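Local structure of beta-lactamase (Klebsiella pneumoniae, 6M5P) at residues A[72-77]-A[156-161]; A[116-121]-A[275-280]. The protein probably hydrolyses beta-lactam antibiotics to substituted beta-amino acids, as other class C serine beta-lactamases do, and so serves antibiotic resistance. The protein carries 1 engineered substitution. All coordinates share one frame; numbering follows the deposited sequence.

Contacts 1 and 2 lie against each other, their centres 8 Å apart, and both touch MER, a ring-opened carbapenem, in the active site of this class C beta-lactamase. Contact 1 (72-77 with 156-161) joins two family motifs: Ser-X-X-Lys, which starts at S71 just before the segment and ends at K74, and Tyr-X-Asn, whose first residue is here the engineered F156; contact 2 (116-121 with 275-280) packs beside them. T161 is shared ground, for its OG1 lies 3.3 Å from M278 CE. The ring of F156 meets that of H119 with planes about 55° apart, and F156 CE1 comes 3.1 Å from E280 OE2. K321, S324 and S71 complete the polar grip on the ligand.

Contact 1 of 2, residues A[72-77]-A[156-161]; sequences LSKTFA and FSNIGT. Engineered in segment 156-161: F156 (natural residue Tyr). With MER ((4R,5S)-3-{[(3S,5S)-5-(dimethylcarbamoyl)pyrrolidin-3-yl]sulfanyl}-5-[(2S,3R)-3-hydroxy-1-oxobutan-2-yl]-4-methyl-4,5-d ihydro-1H-pyrrole-2-carboxylic acid), chain B.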
ATOM      1  N   LEU A  72      -0.958   3.150  -0.477  1.00  9.16           N
ATOM      2  CA  LEU A  72      -0.141   1.948  -0.635  1.00 10.10           C
ATOM      3  C   LEU A  72       1.150   2.079   0.161  1.00  8.19           C
ATOM      4  O   LEU A  72       1.747   1.070   0.551  1.00  8.79           O
ATOM      5  CB  LEU A  72       0.209   1.688  -2.099  1.00 10.79           C
ATOM      6  CG  LEU A  72      -0.861   1.251  -3.095  1.00 18.42           C
ATOM      7  CD1 LEU A  72      -0.227   0.695  -4.362  1.00 14.44           C
ATOM      8  CD2 LEU A  72      -1.732   0.247  -2.465  1.00 17.74           C
ATOM      9  N   SER A  73       1.589   3.325   0.401  1.00  7.55           N
ATOM     10  CA  SER A  73       2.794   3.585   1.178  1.00  8.63           C
ATOM     11  C   SER A  73       2.707   2.968   2.565  1.00  7.77           C
ATOM     12  O   SER A  73       3.740   2.633   3.155  1.00  7.81           O
ATOM     13  CB  SER A  73       2.997   5.095   1.317  1.00  8.23           C
ATOM     14  OG  SER A  73       3.091   5.706   0.039  1.00  9.00           O
ATOM     15  N   LYS A  74       1.492   2.819   3.101  1.00  8.06           N
ATOM     16  CA  LYS A  74       1.330   2.288   4.450  1.00  8.17           C
ATOM     17  C   LYS A  74       1.786   0.838   4.544  1.00  7.43           C
ATOM     18  O   LYS A  74       2.215   0.395   5.617  1.00  8.62           O
ATOM     19  CB  LYS A  74      -0.134   2.394   4.880  1.00  9.34           C
ATOM     20  CG  LYS A  74      -0.656   3.821   4.855  1.00  9.50           C
ATOM     21  CD  LYS A  74      -2.048   3.948   5.442  1.00 10.70           C
ATOM     22  CE  LYS A  74      -2.396   5.426   5.567  1.00 11.64           C
ATOM     23  NZ  LYS A  74      -3.672   5.657   6.307  1.00 14.08           N
ATOM     24  N   THR A  75       1.688   0.082   3.444  1.00  7.68           N
ATOM     25  CA  THR A  75       2.153  -1.304   3.477  1.00  7.96           C
ATOM     26  C   THR A  75       3.668  -1.393   3.638  1.00  8.06           C
ATOM     27  O   THR A  75       4.169  -2.390   4.172  1.00  8.44           O
ATOM     28  CB  THR A  75       1.686  -2.100   2.251  1.00  8.50           C
ATOM     29  OG1 THR A  75       2.394  -1.668   1.079  1.00  8.41           O
ATOM     30  CG2 THR A  75       0.170  -1.968   2.046  1.00  9.85           C
ATOM     31  N   PHE A  76       4.407  -0.366   3.201  1.00  8.02           N
ATOM     32  CA  PHE A  76       5.849  -0.341   3.410  1.00  7.89           C
ATOM     33  C   PHE A  76       6.182  -0.063   4.869  1.00  7.54           C
ATOM     34  O   PHE A  76       7.114  -0.658   5.418  1.00  8.51           O
ATOM     35  CB  PHE A  76       6.502   0.665   2.457  1.00  9.53           C
ATOM     36  CG  PHE A  76       6.351   0.270   1.021  1.00  7.58           C
ATOM     37  CD1 PHE A  76       5.232   0.650   0.283  1.00  9.84           C
ATOM     38  CD2 PHE A  76       7.278  -0.577   0.438  1.00  9.85           C
ATOM     39  CE1 PHE A  76       5.070   0.236  -1.044  1.00  9.84           C
ATOM     40  CE2 PHE A  76       7.125  -0.997  -0.875  1.00  9.99           C
ATOM     41  CZ  PHE A  76       6.020  -0.589  -1.618  1.00  9.59           C
ATOM     42  N   ALA A  77       5.413   0.815   5.520  1.00  8.37           N
ATOM     43  CA  ALA A  77       5.588   1.008   6.955  1.00  7.60           C
ATOM     44  C   ALA A  77       5.292  -0.278   7.713  1.00  8.38           C
ATOM     45  O   ALA A  77       5.996  -0.619   8.668  1.00  8.89           O
ATOM     46  CB  ALA A  77       4.684   2.138   7.458  1.00  9.37           C
ATOM     47  N   PHE A 156      -9.299   4.266   9.736  1.00 12.59           N
ATOM     48  CA  PHE A 156      -8.090   4.422   8.938  1.00 12.38           C
ATOM     49  C   PHE A 156      -7.389   5.701   9.356  1.00 11.38           C
ATOM     50  O   PHE A 156      -8.031   6.740   9.520  1.00 11.72           O
ATOM     51  CB  PHE A 156      -8.447   4.466   7.455  1.00 15.02           C
ATOM     52  CG  PHE A 156      -9.002   3.175   6.951  1.00 15.48           C
ATOM     53  CD1 PHE A 156      -8.155   2.156   6.558  1.00 18.24           C
ATOM     54  CD2 PHE A 156     -10.372   2.960   6.909  1.00 18.69           C
ATOM     55  CE1 PHE A 156      -8.661   0.949   6.111  1.00 22.31           C
ATOM     56  CE2 PHE A 156     -10.887   1.750   6.465  1.00 20.80           C
ATOM     57  CZ  PHE A 156     -10.028   0.747   6.065  1.00 23.80           C
ATOM     58  N   SER A 157      -6.073   5.627   9.554  1.00  9.58           N
ATOM     59  CA  SER A 157      -5.354   6.745  10.153  1.00  9.66           C
ATOM     60  C   SER A 157      -3.992   6.945   9.507  1.00 10.58           C
ATOM     61  O   SER A 157      -3.157   6.036   9.529  1.00 11.35           O
ATOM     62  CB  SER A 157      -5.192   6.531  11.657  1.00  9.01           C
ATOM     63  OG  SER A 157      -4.498   7.627  12.227  1.00  9.04           O
ATOM     64  N   ASN A 158      -3.749   8.146   8.975  1.00  9.00           N
ATOM     65  CA  ASN A 158      -2.391   8.492   8.570  1.00  8.81           C
ATOM     66  C   ASN A 158      -1.495   8.714   9.779  1.00  9.75           C
ATOM     67  O   ASN A 158      -0.298   8.401   9.726  1.00  9.83           O
ATOM     68  CB  ASN A 158      -2.386   9.744   7.698  1.00  9.63           C
ATOM     69  CG  ASN A 158      -3.082   9.538   6.370  1.00  9.98           C
ATOM     70  OD1 ASN A 158      -3.348   8.412   5.953  1.00 10.56           O
ATOM     71  ND2 ASN A 158      -3.356  10.638   5.679  1.00 11.67           N
ATOM     72  N   ILE A 159      -2.046   9.253  10.873  1.00  9.42           N
ATOM     73  CA  ILE A 159      -1.248   9.487  12.078  1.00  9.34           C
ATOM     74  C   ILE A 159      -0.768   8.168  12.659  1.00  9.01           C
ATOM     75  O   ILE A 159       0.411   8.011  12.995  1.00  8.96           O
ATOM     76  CB  ILE A 159      -2.051  10.282  13.122  1.00  9.40           C
ATOM     77  CG1 ILE A 159      -2.700  11.515  12.502  1.00 10.62           C
ATOM     78  CG2 ILE A 159      -1.148  10.686  14.278  1.00 10.49           C
ATOM     79  CD1 ILE A 159      -3.571  12.272  13.488  1.00 12.13           C
ATOM     80  N   GLY A 160      -1.679   7.202  12.784  1.00  8.33           N
ATOM     81  CA  GLY A 160      -1.294   5.898  13.301  1.00  9.55           C
ATOM     82  C   GLY A 160      -0.219   5.232  12.459  1.00  8.35           C
ATOM     83  O   GLY A 160       0.751   4.696  12.993  1.00  9.72           O
ATOM     84  N   THR A 161      -0.362   5.284  11.129  1.00  9.56           N
ATOM     85  CA  THR A 161       0.676   4.703  10.280  1.00  8.96           C
ATOM     86  C   THR A 161       1.997   5.431  10.474  1.00  8.25           C
ATOM     87  O   THR A 161       3.073   4.812  10.447  1.00  9.21           O
ATOM     88  CB  THR A 161       0.268   4.748   8.809  1.00  9.33           C
ATOM     89  OG1 THR A 161      -1.046   4.212   8.655  1.00 12.19           O
ATOM     90  CG2 THR A 161       1.235   3.905   7.979  1.00 11.75           C
TER
HETATM   91  C1  MER B 401      -5.282   6.897   1.030  1.00 25.07           C
HETATM   92  C2  MER B 401      -7.562   5.860   2.718  1.00 21.14           C
HETATM   93  C3  MER B 401      -5.396   8.226   1.944  1.00 15.39           C
HETATM   94  C4  MER B 401      -6.271   7.867   3.028  1.00 16.65           C
HETATM   95  C5  MER B 401      -6.397   5.626   3.640  1.00 19.44           C
HETATM   96  O6  MER B 401      -4.730   6.725  -0.000  1.00 15.92           O
HETATM   97  C7  MER B 401      -4.117   8.838   2.581  1.00 14.50           C
HETATM   98  O8  MER B 401      -4.499  10.079   3.073  1.00 14.98           O
HETATM   99  C9  MER B 401      -2.954   9.029   1.577  1.00 15.87           C
HETATM  100  N10 MER B 401      -5.677   6.747   3.887  1.00 16.13           N
HETATM  101  C11 MER B 401      -5.851   4.274   3.971  1.00 19.61           C
HETATM  102  O12 MER B 401      -5.824   3.385   3.093  1.00 26.38           O
HETATM  103  O13 MER B 401      -5.411   4.021   5.125  1.00 19.50           O
HETATM  104  S14 MER B 401      -9.047   4.854   3.187  1.00 29.54           S
HETATM  105  C15 MER B 401      -9.358   3.390   2.300  1.00 27.94           C
HETATM  106  C16 MER B 401      -8.211   2.339   2.016  1.00 32.69           C
HETATM  107  C17 MER B 401      -8.973   1.331   1.538  1.00 30.24           C
HETATM  108  C18 MER B 401      -7.705   7.237   2.620  1.00 19.71           C
HETATM  109  N19 MER B 401     -10.143   1.179   2.683  1.00 31.56           N
HETATM  110  C20 MER B 401      -8.267   7.765   1.256  1.00 22.69           C
HETATM  111  C21 MER B 401     -10.392   2.448   3.080  1.00 31.06           C
HETATM  112  C22 MER B 401      -8.299   0.013   1.121  1.00 31.22           C
HETATM  113  N23 MER B 401      -9.011  -0.812   0.088  1.00 34.46           N
HETATM  114  O24 MER B 401      -7.265  -0.400   1.521  1.00 28.89           O
HETATM  115  C25 MER B 401     -10.280  -0.297  -0.416  1.00 31.74           C
HETATM  116  C26 MER B 401      -8.463  -2.071  -0.381  1.00 26.95           C
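K74 reaches across from helix 73-86 to the start of helix 158-171, its chain extended beyond CG, and NZ ends among three acceptors. The shortest bond runs 2.7 Å from NZ to carboxylate oxygen O13 of MER; N158 OD1 lies 2.8 Å from NZ, which sits in the plane of that carbonyl. A third, weak bond joins NZ to S157 O at 3.3 Å. S157 O takes a stronger bond from T161 OG1 at 2.9 Å, while T161 CG2 lies against CB and CG of K74 and against A77 CB. S157 is also the N-cap of helix 158-171: its OG accepts an almost straight bond from G160 N (2.9 Å, 173°) and is hydrogen-bonded to Q124 O. The engineered F156 has one ring face covered by MER C21, set off toward the rim. On N158 the other half of the amide is used as well, ND2 donating to the ligand hydroxyl O8 at 2.9 Å and 168°. With OD1 accepting from lysine and ND2 giving to the ligand, the amide has its rotation fixed, so one flat group couples the position of K74 to that of the bound drug.

Contact 2 of 2, residues A[116-121]-A[275-280]; sequences VGTHTS and QDLMWE. With MER ((4R,5S)-3-{[(3S,5S)-5-(dimethylcarbamoyl)pyrrolidin-3-yl]sulfanyl}-5-[(2S,3R)-3-hydroxy-1-oxobutan-2-yl]-4-methyl-4,5-d ihydro-1H-pyrrole-2-carboxylic acid), chain B.
G117 and L277 bring their CA atoms to 5.5 Å, and beside them M278 N gives a weak, bent hydrogen bond to G117 O at 3.1 Å. The two segments meet where the helical part of the serine beta-lactamase fold faces its antiparallel sheet: 116-121 runs out of the end of helix 113-117, whereas the segment 275-280 spans the turn of the beta hairpin formed by strands 273-275 and 280-283. L277 CD1 also lies against G117 O.

M278 buries more surface in this contact than any other residue. A bend at chi2 (-63°) carries SD to the H119 ring, and the methyl runs on from there toward V116. CE ends 3.2 Å from V116 O, at the helix end, and SD lies 3.2 Å from H119 NE2. This Met-aromatic contact is oblique, the sulfur standing 3.8 Å from the centroid of the H119 ring and 45° off its normal. T161 and L164 of helix 158-171 pack on the same methionine, as do K74 and A78 of helix 73-86, tying the hairpin turn to both helices.

Q275 meets T118 and H119. Its CG touches T118 O at 3.4 Å, and OE1 comes to the edge of the H119 ring, with ring and amide planes nearly perpendicular. The amide is held at both ends: OE1 is hydrogen-bonded to R154 NH2, and NE2 gives a straight bond to D276 O (2.9 Å, 171°), with a weaker one to M278 O. D276 O lies in the plane of the Q275 amide, although NE2 itself stands well above the plane of that carbonyl. At the ligand end of the turn E280 has a long, weak ion pair with R154, and its OE2 accepts a weak hydrogen bond from pyrrolidine nitrogen N19 of MER at 3.5 Å.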
ATOM      1  N   VAL A 116      -1.699   0.685  16.099  1.00  8.23           N
ATOM      2  CA  VAL A 116      -1.384   1.639  15.035  1.00  8.60           C
ATOM      3  C   VAL A 116      -1.070   0.927  13.722  1.00  8.72           C
ATOM      4  O   VAL A 116      -1.211   1.524  12.651  1.00  9.64           O
ATOM      5  CB  VAL A 116      -0.312   2.690  15.419  1.00  8.79           C
ATOM      6  CG1 VAL A 116      -0.846   3.608  16.516  1.00  9.23           C
ATOM      7  CG2 VAL A 116       1.004   2.043  15.849  1.00  9.55           C
ATOM      8  N   GLY A 117      -0.685  -0.352  13.773  1.00  7.20           N
ATOM      9  CA  GLY A 117      -0.467  -1.143  12.575  1.00  9.04           C
ATOM     10  C   GLY A 117      -1.711  -1.738  11.953  1.00  8.92           C
ATOM     11  O   GLY A 117      -1.614  -2.333  10.869  1.00  9.50           O
ATOM     12  N   THR A 118      -2.866  -1.600  12.613  1.00  8.88           N
ATOM     13  CA  THR A 118      -4.126  -2.191  12.172  1.00  8.89           C
ATOM     14  C   THR A 118      -5.263  -1.180  12.146  1.00  8.47           C
ATOM     15  O   THR A 118      -6.429  -1.571  12.024  1.00  9.05           O
ATOM     16  CB  THR A 118      -4.518  -3.381  13.062  1.00  8.86           C
ATOM     17  OG1 THR A 118      -4.599  -2.935  14.423  1.00  8.81           O
ATOM     18  CG2 THR A 118      -3.494  -4.503  12.965  1.00  9.63           C
ATOM     19  N   HIS A 119      -4.961   0.104  12.305  1.00  9.06           N
ATOM     20  CA  HIS A 119      -5.976   1.154  12.280  1.00  9.18           C
ATOM     21  C   HIS A 119      -6.964   1.024  13.432  1.00  9.46           C
ATOM     22  O   HIS A 119      -8.126   1.407  13.303  1.00 11.31           O
ATOM     23  CB  HIS A 119      -6.694   1.240  10.928  1.00 11.08           C
ATOM     24  CG  HIS A 119      -5.778   1.556   9.790  1.00 12.17           C
ATOM     25  ND1 HIS A 119      -4.894   2.612   9.823  1.00 11.73           N
ATOM     26  CD2 HIS A 119      -5.600   0.947   8.593  1.00 13.61           C
ATOM     27  CE1 HIS A 119      -4.219   2.651   8.686  1.00 13.62           C
ATOM     28  NE2 HIS A 119      -4.627   1.651   7.924  1.00 13.76           N
ATOM     29  N   THR A 120      -6.515   0.500  14.572  1.00  8.58           N
ATOM     30  CA  THR A 120      -7.401   0.321  15.716  1.00 10.08           C
ATOM     31  C   THR A 120      -7.003   1.170  16.919  1.00  9.32           C
ATOM     32  O   THR A 120      -7.557   0.979  18.009  1.00 10.25           O
ATOM     33  CB  THR A 120      -7.534  -1.156  16.108  1.00  9.05           C
ATOM     34  OG1 THR A 120      -6.248  -1.721  16.340  1.00  9.07           O
ATOM     35  CG2 THR A 120      -8.275  -1.968  15.020  1.00 10.17           C
ATOM     36  N   SER A 121      -6.098   2.135  16.761  1.00  8.83           N
ATOM     37  CA  SER A 121      -5.815   3.019  17.893  1.00  8.82           C
ATOM     38  C   SER A 121      -6.951   4.008  18.146  1.00  9.66           C
ATOM     39  O   SER A 121      -7.134   4.457  19.284  1.00 10.59           O
ATOM     40  CB  SER A 121      -4.504   3.784  17.687  1.00  9.94           C
ATOM     41  OG  SER A 121      -4.648   4.831  16.729  1.00  9.13           O
ATOM     42  N   GLN A 275      -8.476  -7.364   8.648  1.00 10.28           N
ATOM     43  CA  GLN A 275      -7.411  -6.374   8.710  1.00  8.22           C
ATOM     44  C   GLN A 275      -6.113  -7.071   9.093  1.00  9.10           C
ATOM     45  O   GLN A 275      -6.008  -7.654  10.183  1.00  8.94           O
ATOM     46  CB  GLN A 275      -7.777  -5.302   9.736  1.00  9.82           C
ATOM     47  CG  GLN A 275      -6.698  -4.255   9.946  1.00 10.05           C
ATOM     48  CD  GLN A 275      -6.479  -3.395   8.715  1.00 12.07           C
ATOM     49  OE1 GLN A 275      -7.369  -2.663   8.281  1.00 15.12           O
ATOM     50  NE2 GLN A 275      -5.282  -3.491   8.137  1.00 11.23           N
ATOM     51  N   ASP A 276      -5.139  -7.029   8.184  1.00  8.59           N
ATOM     52  CA  ASP A 276      -3.809  -7.544   8.456  1.00  8.13           C
ATOM     53  C   ASP A 276      -2.939  -6.384   8.944  1.00  9.32           C
ATOM     54  O   ASP A 276      -3.455  -5.381   9.446  1.00  8.80           O
ATOM     55  CB  ASP A 276      -3.205  -8.181   7.198  1.00  9.75           C
ATOM     56  CG  ASP A 276      -4.042  -9.312   6.596  1.00  8.89           C
ATOM     57  OD1 ASP A 276      -4.987  -9.846   7.214  1.00 10.35           O
ATOM     58  OD2 ASP A 276      -3.694  -9.677   5.446  1.00  9.26           O
ATOM     59  N   LEU A 277      -1.616  -6.485   8.801  1.00  8.23           N
ATOM     60  CA  LEU A 277      -0.758  -5.345   9.108  1.00  8.11           C
ATOM     61  C   LEU A 277      -0.780  -4.438   7.887  1.00  7.95           C
ATOM     62  O   LEU A 277      -0.050  -4.655   6.914  1.00  8.81           O
ATOM     63  CB  LEU A 277       0.645  -5.790   9.503  1.00  8.83           C
ATOM     64  CG  LEU A 277       1.352  -4.859  10.501  1.00  9.00           C
ATOM     65  CD1 LEU A 277       0.678  -4.875  11.879  1.00 10.24           C
ATOM     66  CD2 LEU A 277       2.840  -5.183  10.622  1.00 10.01           C
ATOM     67  N   MET A 278      -1.664  -3.437   7.937  1.00  7.96           N
ATOM     68  CA  MET A 278      -1.982  -2.508   6.847  1.00  9.68           C
ATOM     69  C   MET A 278      -2.697  -3.151   5.663  1.00 10.01           C
ATOM     70  O   MET A 278      -3.726  -2.626   5.223  1.00 11.12           O
ATOM     71  CB  MET A 278      -0.774  -1.660   6.417  1.00  8.59           C
ATOM     72  CG  MET A 278      -0.344  -0.650   7.489  1.00 10.70           C
ATOM     73  SD  MET A 278      -1.633   0.581   7.823  1.00 10.47           S
ATOM     74  CE  MET A 278      -1.195   1.052   9.492  1.00 14.81           C
ATOM     75  N   TRP A 279      -2.208  -4.279   5.145  1.00  9.04           N
ATOM     76  CA  TRP A 279      -2.968  -4.982   4.113  1.00  9.32           C
ATOM     77  C   TRP A 279      -4.355  -5.368   4.635  1.00  8.33           C
ATOM     78  O   TRP A 279      -4.562  -5.550   5.837  1.00  8.99           O
ATOM     79  CB  TRP A 279      -2.248  -6.274   3.713  1.00  8.44           C
ATOM     80  CG  TRP A 279      -0.918  -6.088   3.047  1.00  8.21           C
ATOM     81  CD1 TRP A 279       0.319  -6.302   3.599  1.00  8.57           C
ATOM     82  CD2 TRP A 279      -0.686  -5.673   1.694  1.00  7.46           C
ATOM     83  NE1 TRP A 279       1.307  -6.048   2.676  1.00  9.71           N
ATOM     84  CE2 TRP A 279       0.720  -5.664   1.498  1.00  7.55           C
ATOM     85  CE3 TRP A 279      -1.524  -5.320   0.629  1.00  8.88           C
ATOM     86  CZ2 TRP A 279       1.299  -5.302   0.287  1.00  9.82           C
ATOM     87  CZ3 TRP A 279      -0.945  -4.960  -0.577  1.00  9.27           C
ATOM     88  CH2 TRP A 279       0.453  -4.957  -0.735  1.00  8.88           C
ATOM     89  N   GLU A 280      -5.302  -5.508   3.710  1.00  8.86           N
ATOM     90  CA  GLU A 280      -6.646  -6.006   3.981  1.00 10.36           C
ATOM     91  C   GLU A 280      -6.876  -7.246   3.136  1.00 10.60           C
ATOM     92  O   GLU A 280      -6.349  -7.351   2.025  1.00  9.78           O
ATOM     93  CB  GLU A 280      -7.715  -4.973   3.564  1.00 13.39           C
ATOM     94  CG  GLU A 280      -7.549  -3.603   4.182  1.00 21.52           C
ATOM     95  CD  GLU A 280      -8.693  -2.675   3.825  1.00 25.07           C
ATOM     96  OE1 GLU A 280      -9.590  -3.091   3.059  1.00 27.60           O
ATOM     97  OE2 GLU A 280      -8.694  -1.528   4.312  1.00 32.84           O
TER
HETATM   98  C1  MER B 401      -5.282   6.897   1.030  1.00 25.07           C
HETATM   99  C2  MER B 401      -7.562   5.860   2.718  1.00 21.14           C
HETATM  100  C3  MER B 401      -5.396   8.226   1.944  1.00 15.39           C
HETATM  101  C4  MER B 401      -6.271   7.867   3.028  1.00 16.65           C
HETATM  102  C5  MER B 401      -6.397   5.626   3.640  1.00 19.44           C
HETATM  103  O6  MER B 401      -4.730   6.725  -0.000  1.00 15.92           O
HETATM  104  C7  MER B 401      -4.117   8.838   2.581  1.00 14.50           C
HETATM  105  O8  MER B 401      -4.499  10.079   3.073  1.00 14.98           O
HETATM  106  C9  MER B 401      -2.954   9.029   1.577  1.00 15.87           C
HETATM  107  N10 MER B 401      -5.677   6.747   3.887  1.00 16.13           N
HETATM  108  C11 MER B 401      -5.851   4.274   3.971  1.00 19.61           C
HETATM  109  O12 MER B 401      -5.824   3.385   3.093  1.00 26.38           O
HETATM  110  O13 MER B 401      -5.411   4.021   5.125  1.00 19.50           O
HETATM  111  S14 MER B 401      -9.047   4.854   3.187  1.00 29.54           S
HETATM  112  C15 MER B 401      -9.358   3.390   2.300  1.00 27.94           C
HETATM  113  C16 MER B 401      -8.211   2.339   2.016  1.00 32.69           C
HETATM  114  C17 MER B 401      -8.973   1.331   1.538  1.00 30.24           C
HETATM  115  C18 MER B 401      -7.705   7.237   2.620  1.00 19.71           C
HETATM  116  N19 MER B 401     -10.143   1.179   2.683  1.00 31.56           N
HETATM  117  C20 MER B 401      -8.267   7.765   1.256  1.00 22.69           C
HETATM  118  C21 MER B 401     -10.392   2.448   3.080  1.00 31.06           C
HETATM  119  C22 MER B 401      -8.299   0.013   1.121  1.00 31.22           C
HETATM  120  N23 MER B 401      -9.011  -0.812   0.088  1.00 34.46           N
HETATM  121  O24 MER B 401      -7.265  -0.400   1.521  1.00 28.89           O
HETATM  122  C25 MER B 401     -10.280  -0.297  -0.416  1.00 31.74           C
HETATM  123  C26 MER B 401      -8.463  -2.071  -0.381  1.00 26.95           C